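Long-range contacts in gene 2 protein (Enterobacteria phage Sf6, PDB 5C12), which serves as the large terminase subunit in viral DNA packaging, represented here by its nuclease domain, which binds divalent metal ions: residues 69-74 against 204-209; 32-37 against 200-205. The protein carries 1 engineered substitution. One frame throughout, in Å; residues are numbered along the deposited sequence.

Interaction 1 of 2, residues 69-74 against 204-209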
loop_
_atom_site.group_PDB
_atom_site.type_symbol
_atom_site.label_atom_id
_atom_site.label_comp_id
_atom_site.label_asym_id
_atom_site.label_seq_id
_atom_site.Cartn_x
_atom_site.Cartn_y
_atom_site.Cartn_z
ATOM N N SER A 69 7.187 8.947 5.330
ATOM C CA SER A 69 5.840 8.798 5.826
ATOM C C SER A 69 4.825 9.719 5.138
ATOM O O SER A 69 3.712 9.863 5.633
ATOM C CB SER A 69 5.827 9.055 7.345
ATOM O OG SER A 69 6.653 8.079 8.001
ATOM N N VAL A 70 5.201 10.352 4.033
ATOM C CA VAL A 70 4.268 11.248 3.326
ATOM C C VAL A 70 3.943 10.673 1.956
ATOM O O VAL A 70 4.828 10.545 1.114
ATOM C CB VAL A 70 4.831 12.669 3.171
ATOM C CG1 VAL A 70 3.801 13.561 2.463
ATOM C CG2 VAL A 70 5.171 13.261 4.540
ATOM N N VAL A 71 2.686 10.295 1.748
ATOM C CA VAL A 71 2.198 9.810 0.449
ATOM C C VAL A 71 2.075 10.984 -0.543
ATOM O O VAL A 71 1.451 11.999 -0.236
ATOM C CB VAL A 71 0.844 9.081 0.605
ATOM C CG1 VAL A 71 0.333 8.547 -0.743
ATOM C CG2 VAL A 71 0.948 7.930 1.606
ATOM N N LYS A 72 2.690 10.858 -1.715
ATOM C CA LYS A 72 2.757 11.962 -2.664
ATOM C C LYS A 72 2.044 11.722 -4.000
ATOM O O LYS A 72 1.737 12.686 -4.701
ATOM C CB LYS A 72 4.199 12.400 -2.888
ATOM C CG LYS A 72 5.076 11.412 -3.560
ATOM C CD LYS A 72 6.446 12.022 -3.862
ATOM C CE LYS A 72 7.331 11.014 -4.577
ATOM N NZ LYS A 72 8.639 11.645 -4.862
ATOM N N ARG A 73 1.781 10.469 -4.361
ATOM C CA ARG A 73 1.061 10.162 -5.587
ATOM C C ARG A 73 0.184 8.948 -5.418
ATOM O O ARG A 73 0.598 7.939 -4.834
ATOM C CB ARG A 73 2.006 9.929 -6.789
ATOM C CG ARG A 73 1.269 9.935 -8.124
ATOM C CD ARG A 73 2.096 9.516 -9.305
ATOM N NE ARG A 73 3.283 10.339 -9.472
ATOM C CZ ARG A 73 3.341 11.444 -10.198
ATOM N NH1 ARG A 73 2.263 11.897 -10.812
ATOM N NH2 ARG A 73 4.482 12.101 -10.301
ATOM N N ILE A 74 -1.039 9.067 -5.911
ATOM C CA ILE A 74 -1.977 7.953 -6.065
ATOM C C ILE A 74 -2.574 8.030 -7.456
ATOM O O ILE A 74 -3.220 9.025 -7.831
ATOM C CB ILE A 74 -3.134 8.023 -5.028
ATOM C CG1 ILE A 74 -2.622 7.958 -3.575
ATOM C CG2 ILE A 74 -4.171 6.975 -5.323
ATOM C CD1 ILE A 74 -2.021 6.634 -3.111
ATOM N N GLU A 204 -2.403 18.199 -1.672
ATOM C CA GLU A 204 -2.107 19.028 -2.833
ATOM C C GLU A 204 -1.357 18.237 -3.899
ATOM O O GLU A 204 -1.633 18.380 -5.081
ATOM C CB GLU A 204 -1.284 20.249 -2.439
ATOM C CG GLU A 204 -1.100 21.236 -3.581
ATOM C CD GLU A 204 -0.343 22.482 -3.164
ATOM O OE1 GLU A 204 -0.642 23.020 -2.076
ATOM O OE2 GLU A 204 0.555 22.915 -3.920
ATOM N N ALA A 205 -0.429 17.382 -3.470
ATOM C CA ALA A 205 0.375 16.603 -4.410
ATOM C C ALA A 205 -0.453 15.504 -5.053
ATOM O O ALA A 205 -0.324 15.226 -6.248
ATOM C CB ALA A 205 1.597 15.991 -3.683
ATOM N N ILE A 206 -1.294 14.858 -4.257
ATOM C CA ILE A 206 -2.018 13.686 -4.717
ATOM C C ILE A 206 -3.214 14.092 -5.564
ATOM O O ILE A 206 -3.540 13.447 -6.556
ATOM C CB ILE A 206 -2.533 12.858 -3.539
ATOM C CG1 ILE A 206 -1.365 12.202 -2.784
ATOM C CG2 ILE A 206 -3.523 11.821 -4.018
ATOM C CD1 ILE A 206 -1.763 11.625 -1.442
ATOM N N GLY A 207 -3.875 15.150 -5.129
ATOM C CA GLY A 207 -5.101 15.617 -5.767
ATOM C C GLY A 207 -6.306 15.088 -5.020
ATOM O O GLY A 207 -6.348 13.923 -4.622
ATOM N N GLU A 208 -7.300 15.940 -4.839
ATOM C CA GLU A 208 -8.487 15.586 -4.075
ATOM C C GLU A 208 -9.242 14.383 -4.659
ATOM O O GLU A 208 -9.673 13.500 -3.924
ATOM C CB GLU A 208 -9.419 16.797 -3.997
ATOM C CG GLU A 208 -10.513 16.642 -2.985
ATOM C CD GLU A 208 -11.277 17.934 -2.770
ATOM O OE1 GLU A 208 -11.335 18.742 -3.721
ATOM O OE2 GLU A 208 -11.802 18.137 -1.656
ATOM N N LYS A 209 -9.405 14.359 -5.973
ATOM C CA LYS A 209 -10.211 13.328 -6.634
ATOM C C LYS A 209 -9.608 11.942 -6.394
ATOM O O LYS A 209 -10.304 11.014 -5.977
ATOM C CB LYS A 209 -10.294 13.623 -8.135
ATOM C CG LYS A 209 -10.847 12.508 -8.989
ATOM C CD LYS A 209 -12.351 12.475 -8.986
ATOM C CE LYS A 209 -12.873 11.859 -10.279
ATOM N NZ LYS A 209 -14.340 11.617 -10.224
HETATM O O HOH W 1 -1.675 11.518 -7.382
#

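Interaction 2 of 2, residues 32-37 against 200-205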
loop_
_atom_site.group_PDB
_atom_site.type_symbol
_atom_site.label_atom_id
_atom_site.label_comp_id
_atom_site.label_asym_id
_atom_site.label_seq_id
_atom_site.Cartn_x
_atom_site.Cartn_y
_atom_site.Cartn_z
ATOM N N ALA A 32 -5.373 11.933 8.726
ATOM C CA ALA A 32 -4.092 11.736 8.081
ATOM C C ALA A 32 -3.874 12.627 6.877
ATOM O O ALA A 32 -2.744 12.768 6.409
ATOM C CB ALA A 32 -3.936 10.290 7.669
ATOM N N THR A 33 -4.943 13.199 6.349
ATOM C CA THR A 33 -4.825 14.134 5.235
ATOM C C THR A 33 -4.082 15.373 5.720
ATOM O O THR A 33 -4.507 16.018 6.678
ATOM C CB THR A 33 -6.210 14.495 4.682
ATOM O OG1 THR A 33 -6.858 13.290 4.233
ATOM C CG2 THR A 33 -6.087 15.462 3.517
ATOM N N ASP A 34 -2.931 15.633 5.099
ATOM C CA ASP A 34 -2.072 16.755 5.471
ATOM C C ASP A 34 -1.653 16.715 6.946
ATOM O O ASP A 34 -1.377 17.754 7.554
ATOM C CB ASP A 34 -2.751 18.096 5.120
ATOM C CG ASP A 34 -2.756 18.389 3.634
ATOM O OD1 ASP A 34 -1.919 17.826 2.880
ATOM O OD2 ASP A 34 -3.600 19.220 3.213
ATOM N N ALA A 35 -1.559 15.518 7.524
ATOM C CA ALA A 35 -1.126 15.405 8.910
ATOM C C ALA A 35 0.259 16.008 9.118
ATOM O O ALA A 35 0.536 16.566 10.174
ATOM C CB ALA A 35 -1.133 13.952 9.388
ATOM N N HIS A 36 1.148 15.840 8.142
ATOM C CA HIS A 36 2.489 16.400 8.279
ATOM C C HIS A 36 2.459 17.932 8.374
ATOM O O HIS A 36 3.265 18.526 9.090
ATOM C CB HIS A 36 3.435 15.919 7.166
ATOM C CG HIS A 36 3.139 16.471 5.805
ATOM N ND1 HIS A 36 2.031 16.107 5.070
ATOM C CD2 HIS A 36 3.842 17.328 5.023
ATOM C CE1 HIS A 36 2.045 16.741 3.910
ATOM N NE2 HIS A 36 3.131 17.490 3.860
ATOM N N LYS A 37 1.499 18.559 7.699
ATOM C CA LYS A 37 1.327 19.998 7.811
ATOM C C LYS A 37 0.695 20.373 9.133
ATOM O O LYS A 37 1.101 21.352 9.758
ATOM C CB LYS A 37 0.488 20.514 6.643
ATOM C CG LYS A 37 1.158 20.316 5.304
ATOM C CD LYS A 37 0.341 20.878 4.165
ATOM C CE LYS A 37 1.148 20.888 2.878
ATOM N NZ LYS A 37 0.383 21.487 1.751
ATOM N N SER A 200 1.031 10.403 6.372
ATOM C CA SER A 200 0.337 11.600 5.931
ATOM C C SER A 200 0.014 11.520 4.456
ATOM O O SER A 200 0.831 11.070 3.650
ATOM C CB SER A 200 1.196 12.830 6.201
ATOM O OG SER A 200 0.508 14.022 5.835
ATOM N N PHE A 201 -1.177 11.976 4.069
ATOM C CA PHE A 201 -1.479 12.152 2.661
ATOM C C PHE A 201 -1.262 13.602 2.224
ATOM O O PHE A 201 -1.903 14.504 2.715
ATOM C CB PHE A 201 -2.913 11.714 2.345
ATOM C CG PHE A 201 -3.179 10.282 2.692
ATOM C CD1 PHE A 201 -2.740 9.275 1.858
ATOM C CD2 PHE A 201 -3.861 9.955 3.856
ATOM C CE1 PHE A 201 -2.957 7.946 2.196
ATOM C CE2 PHE A 201 -4.071 8.643 4.196
ATOM C CZ PHE A 201 -3.635 7.636 3.356
ATOM N N ASP A 202 -0.338 13.832 1.316
ATOM C CA ASP A 202 -0.125 15.178 0.792
ATOM C C ASP A 202 -1.237 15.494 -0.207
ATOM O O ASP A 202 -1.152 15.139 -1.383
ATOM C CB ASP A 202 1.253 15.266 0.163
ATOM C CG ASP A 202 1.631 16.679 -0.237
ATOM O OD1 ASP A 202 0.736 17.497 -0.523
ATOM O OD2 ASP A 202 2.841 16.957 -0.289
ATOM N N LYS A 203 -2.289 16.146 0.272
ATOM C CA LYS A 203 -3.484 16.327 -0.522
ATOM C C LYS A 203 -3.216 17.153 -1.782
ATOM O O LYS A 203 -3.726 16.827 -2.852
ATOM C CB LYS A 203 -4.601 16.977 0.311
ATOM C CG LYS A 203 -5.909 17.182 -0.473
ATOM C CD LYS A 203 -7.039 17.673 0.412
ATOM C CE LYS A 203 -8.340 17.759 -0.376
ATOM N NZ LYS A 203 -9.484 18.196 0.468
ATOM N N GLU A 204 -2.403 18.199 -1.672
ATOM C CA GLU A 204 -2.107 19.028 -2.833
ATOM C C GLU A 204 -1.357 18.237 -3.899
ATOM O O GLU A 204 -1.633 18.380 -5.081
ATOM C CB GLU A 204 -1.284 20.249 -2.439
ATOM C CG GLU A 204 -1.100 21.236 -3.581
ATOM C CD GLU A 204 -0.343 22.482 -3.164
ATOM O OE1 GLU A 204 -0.642 23.020 -2.076
ATOM O OE2 GLU A 204 0.555 22.915 -3.920
ATOM N N ALA A 205 -0.429 17.382 -3.470
ATOM C CA ALA A 205 0.375 16.603 -4.410
ATOM C C ALA A 205 -0.453 15.504 -5.053
ATOM O O ALA A 205 -0.324 15.226 -6.248
ATOM C CB ALA A 205 1.597 15.991 -3.683
HETATM O O HOH W 2 -0.979 19.066 0.861
HETATM O O HOH W 3 3.633 19.039 1.453
HETATM O O HOH W 4 1.823 21.907 -0.538
#

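Interaction 1 of 2, residues 69-74 against 204-209
I206 lays its whole side chain against the strand 70-77, one branch to V71 and the other to I74. CD1 reaches V71, whose side chain it crosses at a slant, meeting V71 CG1 at 3.8 Å and V71 O at 3.5 Å. CG2 turns to I74, which lies alongside I206 and points the same way, I206 CG2 standing 3.9 Å from I74 CB. With I206 CG1 anti to its own carbonyl carbon (chi1 -69°), that methylene comes down between these two contacts onto the backbone, 3.7 Å from K72 C.

The strand is irregular exactly here: K72 and R73 both face S65 of the adjacent strand 61-67, a classic beta bulge in the mixed sheet of the nuclease domain. K72 and R73 start away from the helix; R73 NH2 forms a salt bridge with D96, and K72 NZ is hydrogen-bonded to D96 O. The methyl of A205 packs against the bulge, its CB 3.5 Å from K72 O.

Beyond I206 the helix ends at G207, the first residue to leave helical angles, with a positive phi (97°) readily adopted by glycine. The carbonyl of I206 is joined to the strand by water 1, which donates to I206 O (2.8 Å) and accepts from I74 N (2.9 Å).

Interaction 2 of 2, residues 32-37 against 200-205
Backbone bonds pair T33 with F201 in a single beta bridge: F201 N donates to A32 O (2.9 Å) and D34 N to F201 O (2.8 Å). A32 O also accepts from A35 N, which closes a type II turn, and its two donors approach from opposite faces of the carbonyl plane.

Side-chain polar bonds flank this bridge. S200 OG lies in the plane of the H36 ring, 2.7 Å from H36 ND1, in a nearly straight bond (163°) in which either could be the donor. H36 CG sits between its backbone N and carbonyl carbon (chi1 70°), which turns the ND1 edge of the ring to S200 OG. D34 OD1 accepts K203 N at 3.1 Å from above the carboxylate plane, while D202 OD1 caps its own helix by accepting from A205 N.

Water 2 donates to both D34 OD1 and D202 OD1, 4.3 Å apart, and accepts from K37 NZ; that ammonium probably eases the repulsion between the carboxylates. Water 3 links H36 NE2 to D202 OD2.

Apolar contacts add to these: A32 CB lies 3.8 Å from F201 CD2, and the side chains of T33 and K203 cross at a slant, T33 CG2 touching K203 CB.

Altogether, a turn between two helices is bridged to a short edge strand, whose following helix begins with an Asp N-cap.

Interactions 1 and 2 illustrate how one short segment can be held from two directions. Their centres lie about 7 Å apart, and both use helix 203-206, where their segments overlap at E204 and A205. Along the chain the order is 32-37, 69-74, then 200-209, so two early, separate pieces converge on the same late one. The middle piece lies on strand 70-77, which pairs in parallel with strand 200-201 at the edge of the mixed sheet; V71 N to S200 O and S69 O to S200 N are probable hydrogen bonds. The N-terminal turn is thereby tied to this sheet. Interaction 2 lies away from the metal site; the I74 side chain of interaction 1 is about 13 Å from a bound magnesium ion.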